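Local coordinates for 16L protein (Yaba-like disease virus, PDB 6TQP) that probably inhibits apoptosis of the infected cell as a Bcl-2-like poxvirus protein, by holding BH3 segments of pro-death host proteins in a surface groove, at residues I16-V21 and E32-S37; F22-K27 and M108-N113; K48-N53 and V98-I103. All blocks are in the same frame, centred on the assembly; numbering follows the deposited sequence.

In the fold
All three contacts tie together an all-helical Bcl-2-like bundle, and helix 12-27 runs through two of them. Contact 1 joins its middle to the loop before helix 38-68; contact 2, with its centre about 13 Å from that of contact 1, joins its last turn to the end of helix 96-113. Contact 3, centred about 12 Å from contact 2 and 16 Å from contact 1, is where helices 38-68 and 96-113 cross. Y23 CD2, 3.6 Å from I103 CG2, links contacts 2 and 3; I20 CG1, 3.9 Å from I103 CD1, joins contacts 1 and 3. V98, A101 and I102 of contact 3 pack on the bound peptide and probably line the ligand groove.

Contact 1: residues I16-V21 and E32-S37; sequences IKNVIV and EKKMLS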
# COMPACT_ATOMS: atom_id res chain seq x y z
N ILE A 16 5.36 -5.53 -9.53
CA ILE A 16 4.55 -4.84 -8.54
C ILE A 16 5.37 -4.51 -7.30
O ILE A 16 5.27 -3.40 -6.75
CB ILE A 16 3.30 -5.69 -8.19
CG1 ILE A 16 2.30 -5.67 -9.35
CG2 ILE A 16 2.61 -5.18 -6.94
CD1 ILE A 16 1.77 -4.30 -9.71
N LYS A 17 6.18 -5.45 -6.82
CA LYS A 17 7.01 -5.17 -5.65
C LYS A 17 7.91 -3.96 -5.91
O LYS A 17 8.02 -3.07 -5.06
CB LYS A 17 7.86 -6.38 -5.29
CG LYS A 17 8.65 -6.22 -3.98
CD LYS A 17 9.83 -7.17 -3.87
CE LYS A 17 10.98 -6.76 -4.77
NZ LYS A 17 12.29 -6.99 -4.11
N ASN A 18 8.56 -3.92 -7.07
CA ASN A 18 9.43 -2.80 -7.39
C ASN A 18 8.65 -1.50 -7.45
O ASN A 18 9.12 -0.46 -6.98
CB ASN A 18 10.15 -3.06 -8.71
CG ASN A 18 11.25 -4.06 -8.57
OD1 ASN A 18 11.73 -4.31 -7.47
ND2 ASN A 18 11.69 -4.64 -9.69
N VAL A 19 7.44 -1.55 -8.01
CA VAL A 19 6.64 -0.34 -8.16
C VAL A 19 6.25 0.21 -6.79
O VAL A 19 6.29 1.42 -6.56
CB VAL A 19 5.41 -0.62 -9.04
CG1 VAL A 19 4.39 0.51 -8.94
CG2 VAL A 19 5.83 -0.82 -10.50
N ILE A 20 5.88 -0.68 -5.87
CA ILE A 20 5.42 -0.22 -4.56
C ILE A 20 6.55 0.44 -3.78
O ILE A 20 6.38 1.52 -3.20
CB ILE A 20 4.80 -1.40 -3.78
CG1 ILE A 20 3.51 -1.85 -4.49
CG2 ILE A 20 4.50 -0.99 -2.33
CD1 ILE A 20 2.95 -3.14 -3.96
N VAL A 21 7.72 -0.19 -3.76
CA VAL A 21 8.86 0.38 -3.05
C VAL A 21 9.22 1.73 -3.65
O VAL A 21 9.45 2.71 -2.92
CB VAL A 21 10.06 -0.58 -3.08
CG1 VAL A 21 11.31 0.07 -2.46
CG2 VAL A 21 9.69 -1.86 -2.34
N GLU A 32 15.43 7.93 -4.89
CA GLU A 32 15.24 6.56 -5.34
C GLU A 32 16.60 5.88 -5.50
O GLU A 32 17.56 6.49 -5.99
CB GLU A 32 14.46 6.52 -6.65
CG GLU A 32 13.06 7.13 -6.58
CD GLU A 32 12.04 6.24 -5.87
OE1 GLU A 32 12.45 5.22 -5.27
OE2 GLU A 32 10.83 6.55 -5.93
N LYS A 33 16.69 4.63 -5.05
CA LYS A 33 17.92 3.86 -5.19
C LYS A 33 17.96 3.08 -6.50
O LYS A 33 19.04 2.86 -7.05
CB LYS A 33 18.07 2.90 -4.01
CG LYS A 33 18.14 3.63 -2.68
CD LYS A 33 18.72 2.77 -1.56
CE LYS A 33 19.47 3.62 -0.54
NZ LYS A 33 18.90 4.99 -0.36
N LYS A 34 16.79 2.68 -7.00
CA LYS A 34 16.66 1.92 -8.23
C LYS A 34 15.50 2.52 -9.02
O LYS A 34 14.47 2.88 -8.44
CB LYS A 34 16.41 0.43 -7.94
CG LYS A 34 16.37 -0.47 -9.17
CD LYS A 34 16.64 -1.92 -8.80
CE LYS A 34 16.57 -2.84 -10.02
NZ LYS A 34 15.18 -3.06 -10.50
N MET A 35 15.68 2.65 -10.33
CA MET A 35 14.64 3.19 -11.19
C MET A 35 13.79 2.04 -11.72
O MET A 35 14.01 0.87 -11.40
CB MET A 35 15.26 4.02 -12.32
CG MET A 35 16.03 5.26 -11.84
SD MET A 35 15.00 6.45 -10.95
CE MET A 35 13.92 7.05 -12.25
N LEU A 36 12.78 2.37 -12.52
CA LEU A 36 11.82 1.38 -12.97
C LEU A 36 12.02 1.06 -14.44
O LEU A 36 12.49 1.89 -15.23
CB LEU A 36 10.38 1.86 -12.73
CG LEU A 36 10.01 2.14 -11.27
CD1 LEU A 36 8.58 2.62 -11.18
CD2 LEU A 36 10.21 0.92 -10.38
N SER A 37 11.64 -0.17 -14.80
CA SER A 37 11.56 -0.56 -16.19
C SER A 37 10.40 0.14 -16.88
O SER A 37 9.56 0.78 -16.24
CB SER A 37 11.36 -2.07 -16.31
OG SER A 37 10.09 -2.40 -15.77
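The connection between helix 12-27 and helix 38-68 of the Bcl-2-like fold turns back along the first helix here, and L36 is the residue by which it leans on N18 and V19. The nearest pair of alpha carbons, V19 and L36, is 7.3 Å apart. Most of the touching is done by one leucine branch: L36 CD2 lies 3.8 Å from N18 O and 4.3 Å from N18 CB, against the backbone as much as against a side chain. The other branch, CD1, reaches V19 CG2 more loosely at 4.5 Å. With L36 CG anti to its carbonyl carbon (chi1 -60°), the fork is carried in from the loop to the helix.

N18 and K34 approach at a slant, with N18 ND2 3.9 Å from K34 NZ. Both are nitrogens and no bond joins them; K34 is also poorly ordered. The amide of N18 is instead held by E40, whose OE2 accepts from ND2. E40 OE1 takes the backbone N of S37, the N-cap residue, and S37 OG caps a backbone N of the helix that follows, as in a capping box.

Across the two segments, then, a leucine methyl rests on a helix carbonyl, with one loose apolar pair and no hydrogen bond. Polar fixation comes from E40, which uses one carboxylate oxygen for the helix and the other for the loop.

Contact 2: residues F22-K27 and M108-N113; sequences FYINEK and MIVEMN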
# COMPACT_ATOMS: atom_id res chain seq x y z
N PHE A 22 9.25 1.81 -4.98
CA PHE A 22 9.55 3.07 -5.65
C PHE A 22 8.53 4.14 -5.28
O PHE A 22 8.88 5.28 -4.95
CB PHE A 22 9.58 2.85 -7.15
CG PHE A 22 9.97 4.07 -7.94
CD1 PHE A 22 9.03 5.02 -8.27
CD2 PHE A 22 11.28 4.24 -8.36
CE1 PHE A 22 9.39 6.15 -9.00
CE2 PHE A 22 11.65 5.36 -9.09
CZ PHE A 22 10.71 6.32 -9.41
N TYR A 23 7.24 3.77 -5.31
CA TYR A 23 6.18 4.73 -5.03
C TYR A 23 6.27 5.25 -3.60
O TYR A 23 6.24 6.47 -3.36
CB TYR A 23 4.82 4.08 -5.28
CG TYR A 23 3.66 5.02 -5.01
CD1 TYR A 23 3.53 6.21 -5.72
CD2 TYR A 23 2.72 4.73 -4.04
CE1 TYR A 23 2.48 7.08 -5.47
CE2 TYR A 23 1.67 5.59 -3.78
CZ TYR A 23 1.54 6.75 -4.50
OH TYR A 23 0.49 7.59 -4.23
N ILE A 24 6.37 4.34 -2.64
CA ILE A 24 6.47 4.74 -1.24
C ILE A 24 7.68 5.65 -1.03
O ILE A 24 7.58 6.68 -0.34
CB ILE A 24 6.53 3.49 -0.34
CG1 ILE A 24 5.22 2.69 -0.44
CG2 ILE A 24 6.80 3.87 1.12
CD1 ILE A 24 3.96 3.45 -0.04
N ASN A 25 8.83 5.31 -1.62
CA ASN A 25 10.00 6.17 -1.48
C ASN A 25 9.74 7.54 -2.10
O ASN A 25 10.18 8.57 -1.57
CB ASN A 25 11.23 5.53 -2.11
CG ASN A 25 11.75 4.34 -1.32
OD1 ASN A 25 11.45 4.19 -0.13
ND2 ASN A 25 12.52 3.49 -1.98
N GLU A 26 9.02 7.57 -3.22
CA GLU A 26 8.69 8.84 -3.86
C GLU A 26 7.81 9.70 -2.95
O GLU A 26 7.98 10.93 -2.88
CB GLU A 26 8.01 8.58 -5.21
CG GLU A 26 7.42 9.81 -5.88
CD GLU A 26 7.04 9.56 -7.34
OE1 GLU A 26 7.91 9.15 -8.13
OE2 GLU A 26 5.86 9.76 -7.69
N LYS A 27 6.88 9.08 -2.23
CA LYS A 27 6.03 9.81 -1.29
C LYS A 27 6.76 10.16 -0.00
O LYS A 27 6.38 11.14 0.66
CB LYS A 27 4.77 8.98 -0.97
CG LYS A 27 3.74 8.96 -2.10
CD LYS A 27 3.32 10.38 -2.46
CE LYS A 27 1.88 10.49 -2.92
NZ LYS A 27 1.13 11.41 -2.02
N MET A 108 0.81 7.27 3.98
CA MET A 108 0.53 8.13 5.12
C MET A 108 1.43 7.79 6.30
O MET A 108 1.92 8.70 6.98
CB MET A 108 -0.93 8.01 5.54
CG MET A 108 -1.24 8.88 6.74
SD MET A 108 -2.97 8.76 7.20
CE MET A 108 -3.62 9.75 5.85
N ILE A 109 1.62 6.50 6.60
CA ILE A 109 2.49 6.12 7.71
C ILE A 109 3.84 6.78 7.55
O ILE A 109 4.39 7.38 8.49
CB ILE A 109 2.61 4.59 7.81
CG1 ILE A 109 1.25 3.98 8.14
CG2 ILE A 109 3.63 4.19 8.90
CD1 ILE A 109 1.22 2.46 8.11
N VAL A 110 4.40 6.68 6.34
CA VAL A 110 5.72 7.23 6.07
C VAL A 110 5.71 8.75 6.21
O VAL A 110 6.63 9.35 6.78
CB VAL A 110 6.17 6.78 4.67
CG1 VAL A 110 7.18 7.71 4.07
CG2 VAL A 110 6.73 5.35 4.75
N GLU A 111 4.66 9.40 5.70
CA GLU A 111 4.57 10.85 5.80
C GLU A 111 4.40 11.29 7.25
O GLU A 111 4.86 12.38 7.62
CB GLU A 111 3.41 11.37 4.94
CG GLU A 111 3.68 11.26 3.44
CD GLU A 111 2.53 11.79 2.60
OE1 GLU A 111 1.44 12.06 3.16
OE2 GLU A 111 2.71 11.95 1.37
N MET A 112 3.75 10.48 8.08
CA MET A 112 3.55 10.84 9.48
C MET A 112 4.81 10.62 10.31
O MET A 112 5.29 11.54 10.98
CB MET A 112 2.38 10.06 10.07
CG MET A 112 1.04 10.58 9.64
SD MET A 112 -0.31 9.67 10.39
CE MET A 112 -1.70 10.71 9.92
N ASN A 113 5.36 9.40 10.29
CA ASN A 113 6.47 9.07 11.16
C ASN A 113 7.83 9.57 10.64
O ASN A 113 8.86 9.22 11.21
CB ASN A 113 6.51 7.55 11.41
CG ASN A 113 6.99 6.75 10.21
OD1 ASN A 113 7.48 7.30 9.22
ND2 ASN A 113 6.86 5.42 10.29
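E111 OE2 is approached by both ends of K27: NZ stands 3.8 Å away, a long salt bridge, and the backbone O of K27 is at the same distance of 3.8 Å without being bonded to it. The pair lies at the edge of the Bcl-2-like bundle, where the last turn of helix 12-27 meets the end of helix 96-113. The alpha carbons of K27 and E111 are 7.3 Å apart, so neither chain has far to reach. E111 is straight beyond CG (chi2 -179°) and comes in from the side, turning one oxygen, OE2, to the lysine while OE1 points away from NZ. In K27 the bend at chi2 (-57°) places CD 4.2 Å from E111 OE2, and further bends at chi3 and chi4 set the position of NZ. The length of the ion pair suggests a modest electrostatic attraction and not a tight lock. The nearby carbonyl of K27 would, if anything, disfavour a closer carboxylate, while the ammonium group probably offsets this.

Toward the interior the contact becomes apolar. I24 and V110 are both buried, with alpha carbons 7.8 Å apart, and they meet methyl to methyl. The branch of V110 that touches is the one anti to its carbonyl carbon, whereas that of I24 is anti to its backbone N. M122 of helix 120-134 also packs on V110, and I126 of the same helix on I24, so helix 120-134 covers the seam between helices 12-27 and 96-113.

Two side chains are layered within the first segment as well: K27 CG sits 3.9 Å above the plane of the Y23 ring, offset toward its rim. Across the helices the apolar touch comes down to one methyl pair, I24 CG2 and V110 CG2, at 3.9 Å.

Contact 3: residues K48-N53 and V98-I103; sequences KEDCEN and VKLAII
Apolar contacts carry the meeting of C51 with L100 and I103, where helix 38-68 crosses helix 96-113 in the Bcl-2-like core. The segment axes pass 8.9 Å apart at an angle of 71°, so the two segments cross steeply and touch over about one turn. C51 SG is the central atom: it lies 3.8 Å from I103 CG2 and 4.3 Å from L100 CD2. Its torsion, with SG anti to the carbonyl carbon of C51 (chi1 -67°), directs the sulfur into the angle between those two residues. On the other flank, L100 CD1 rests 4.1 Å from D50 CB.

Polar atoms are near, but no hydrogen bond joins the two segments. C51 SG stands 3.6 Å from L100 O in a contact that is not a bond. L100 CD1 also lies 3.8 Å from D50 OD2, while D50 OD1 forms a salt bridge with K147, which probably stabilises the buried charge. C51 O accepts from S104 OG, just beyond the second segment.

While L100 and I103 face helix 38-68, V98, A101 and I102 touch the bound peptide, consistent with the BH3 groove of Bcl-2-like proteins. Helix 76-92 reaches I102 through I86 and L90, helix 137-148 covers D50 and L100 through I144, helix 12-27 brings Y23 against C51 and I103, and helix 120-134 closes on I103 through I133.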
# COMPACT_ATOMS: atom_id res chain seq x y z
N LYS A 48 -0.30 5.26 -8.97
CA LYS A 48 -0.16 6.59 -8.39
C LYS A 48 -1.48 7.35 -8.43
O LYS A 48 -1.85 8.01 -7.45
CB LYS A 48 0.93 7.37 -9.14
CG LYS A 48 1.24 8.75 -8.58
CD LYS A 48 2.39 9.39 -9.35
CE LYS A 48 2.77 10.75 -8.76
NZ LYS A 48 3.76 11.48 -9.59
N GLU A 49 -2.20 7.27 -9.55
CA GLU A 49 -3.47 7.98 -9.65
C GLU A 49 -4.49 7.41 -8.68
O GLU A 49 -5.19 8.16 -7.99
CB GLU A 49 -4.01 7.89 -11.08
CG GLU A 49 -3.21 8.66 -12.10
CD GLU A 49 -3.78 8.52 -13.49
OE1 GLU A 49 -4.62 7.61 -13.70
OE2 GLU A 49 -3.41 9.32 -14.37
N ASP A 50 -4.63 6.09 -8.63
CA ASP A 50 -5.58 5.47 -7.72
C ASP A 50 -5.25 5.81 -6.27
O ASP A 50 -6.14 6.18 -5.49
CB ASP A 50 -5.61 3.96 -7.91
CG ASP A 50 -6.16 3.55 -9.26
OD1 ASP A 50 -6.86 4.37 -9.90
OD2 ASP A 50 -5.91 2.40 -9.68
N CYS A 51 -3.98 5.70 -5.88
CA CYS A 51 -3.62 5.90 -4.48
C CYS A 51 -3.72 7.37 -4.08
O CYS A 51 -4.10 7.67 -2.94
CB CYS A 51 -2.22 5.34 -4.22
SG CYS A 51 -2.20 3.53 -4.36
N GLU A 52 -3.41 8.30 -4.99
CA GLU A 52 -3.62 9.71 -4.67
C GLU A 52 -5.11 10.03 -4.52
O GLU A 52 -5.48 10.88 -3.70
CB GLU A 52 -2.98 10.60 -5.75
CG GLU A 52 -1.46 10.57 -5.70
CD GLU A 52 -0.81 11.38 -6.79
OE1 GLU A 52 -1.53 11.84 -7.71
OE2 GLU A 52 0.42 11.57 -6.72
N ASN A 53 -5.98 9.33 -5.25
CA ASN A 53 -7.41 9.57 -5.11
C ASN A 53 -7.94 8.99 -3.80
O ASN A 53 -8.81 9.58 -3.16
CB ASN A 53 -8.15 8.99 -6.31
CG ASN A 53 -8.05 9.88 -7.53
OD1 ASN A 53 -7.91 11.10 -7.41
ND2 ASN A 53 -8.12 9.29 -8.71
N VAL A 98 -8.36 -3.54 -1.93
CA VAL A 98 -7.77 -3.46 -0.60
C VAL A 98 -6.27 -3.18 -0.70
O VAL A 98 -5.71 -2.39 0.07
CB VAL A 98 -8.05 -4.75 0.20
CG1 VAL A 98 -7.30 -4.73 1.52
CG2 VAL A 98 -9.53 -4.89 0.44
N LYS A 99 -5.59 -3.85 -1.63
CA LYS A 99 -4.16 -3.65 -1.77
C LYS A 99 -3.85 -2.20 -2.11
O LYS A 99 -2.90 -1.62 -1.57
CB LYS A 99 -3.60 -4.58 -2.84
CG LYS A 99 -3.56 -6.03 -2.40
CD LYS A 99 -3.12 -6.97 -3.51
CE LYS A 99 -2.98 -8.42 -3.01
NZ LYS A 99 -2.37 -9.33 -4.04
N LEU A 100 -4.66 -1.59 -2.97
CA LEU A 100 -4.45 -0.18 -3.29
C LEU A 100 -4.63 0.68 -2.05
O LEU A 100 -3.81 1.56 -1.77
CB LEU A 100 -5.41 0.26 -4.39
CG LEU A 100 -5.13 -0.36 -5.76
CD1 LEU A 100 -6.19 0.05 -6.72
CD2 LEU A 100 -3.75 0.07 -6.29
N ALA A 101 -5.68 0.41 -1.26
CA ALA A 101 -5.88 1.17 -0.03
C ALA A 101 -4.68 1.02 0.90
O ALA A 101 -4.27 1.99 1.55
CB ALA A 101 -7.15 0.73 0.67
N ILE A 102 -4.10 -0.18 0.97
CA ILE A 102 -2.97 -0.38 1.87
C ILE A 102 -1.74 0.40 1.37
O ILE A 102 -0.96 0.93 2.18
CB ILE A 102 -2.67 -1.88 2.04
CG1 ILE A 102 -3.78 -2.50 2.90
CG2 ILE A 102 -1.32 -2.09 2.70
CD1 ILE A 102 -3.73 -4.02 2.97
N ILE A 103 -1.54 0.49 0.06
CA ILE A 103 -0.43 1.30 -0.43
C ILE A 103 -0.61 2.74 0.02
O ILE A 103 0.33 3.40 0.47
CB ILE A 103 -0.30 1.20 -1.96
CG1 ILE A 103 0.04 -0.24 -2.34
CG2 ILE A 103 0.76 2.18 -2.49
CD1 ILE A 103 -0.07 -0.52 -3.84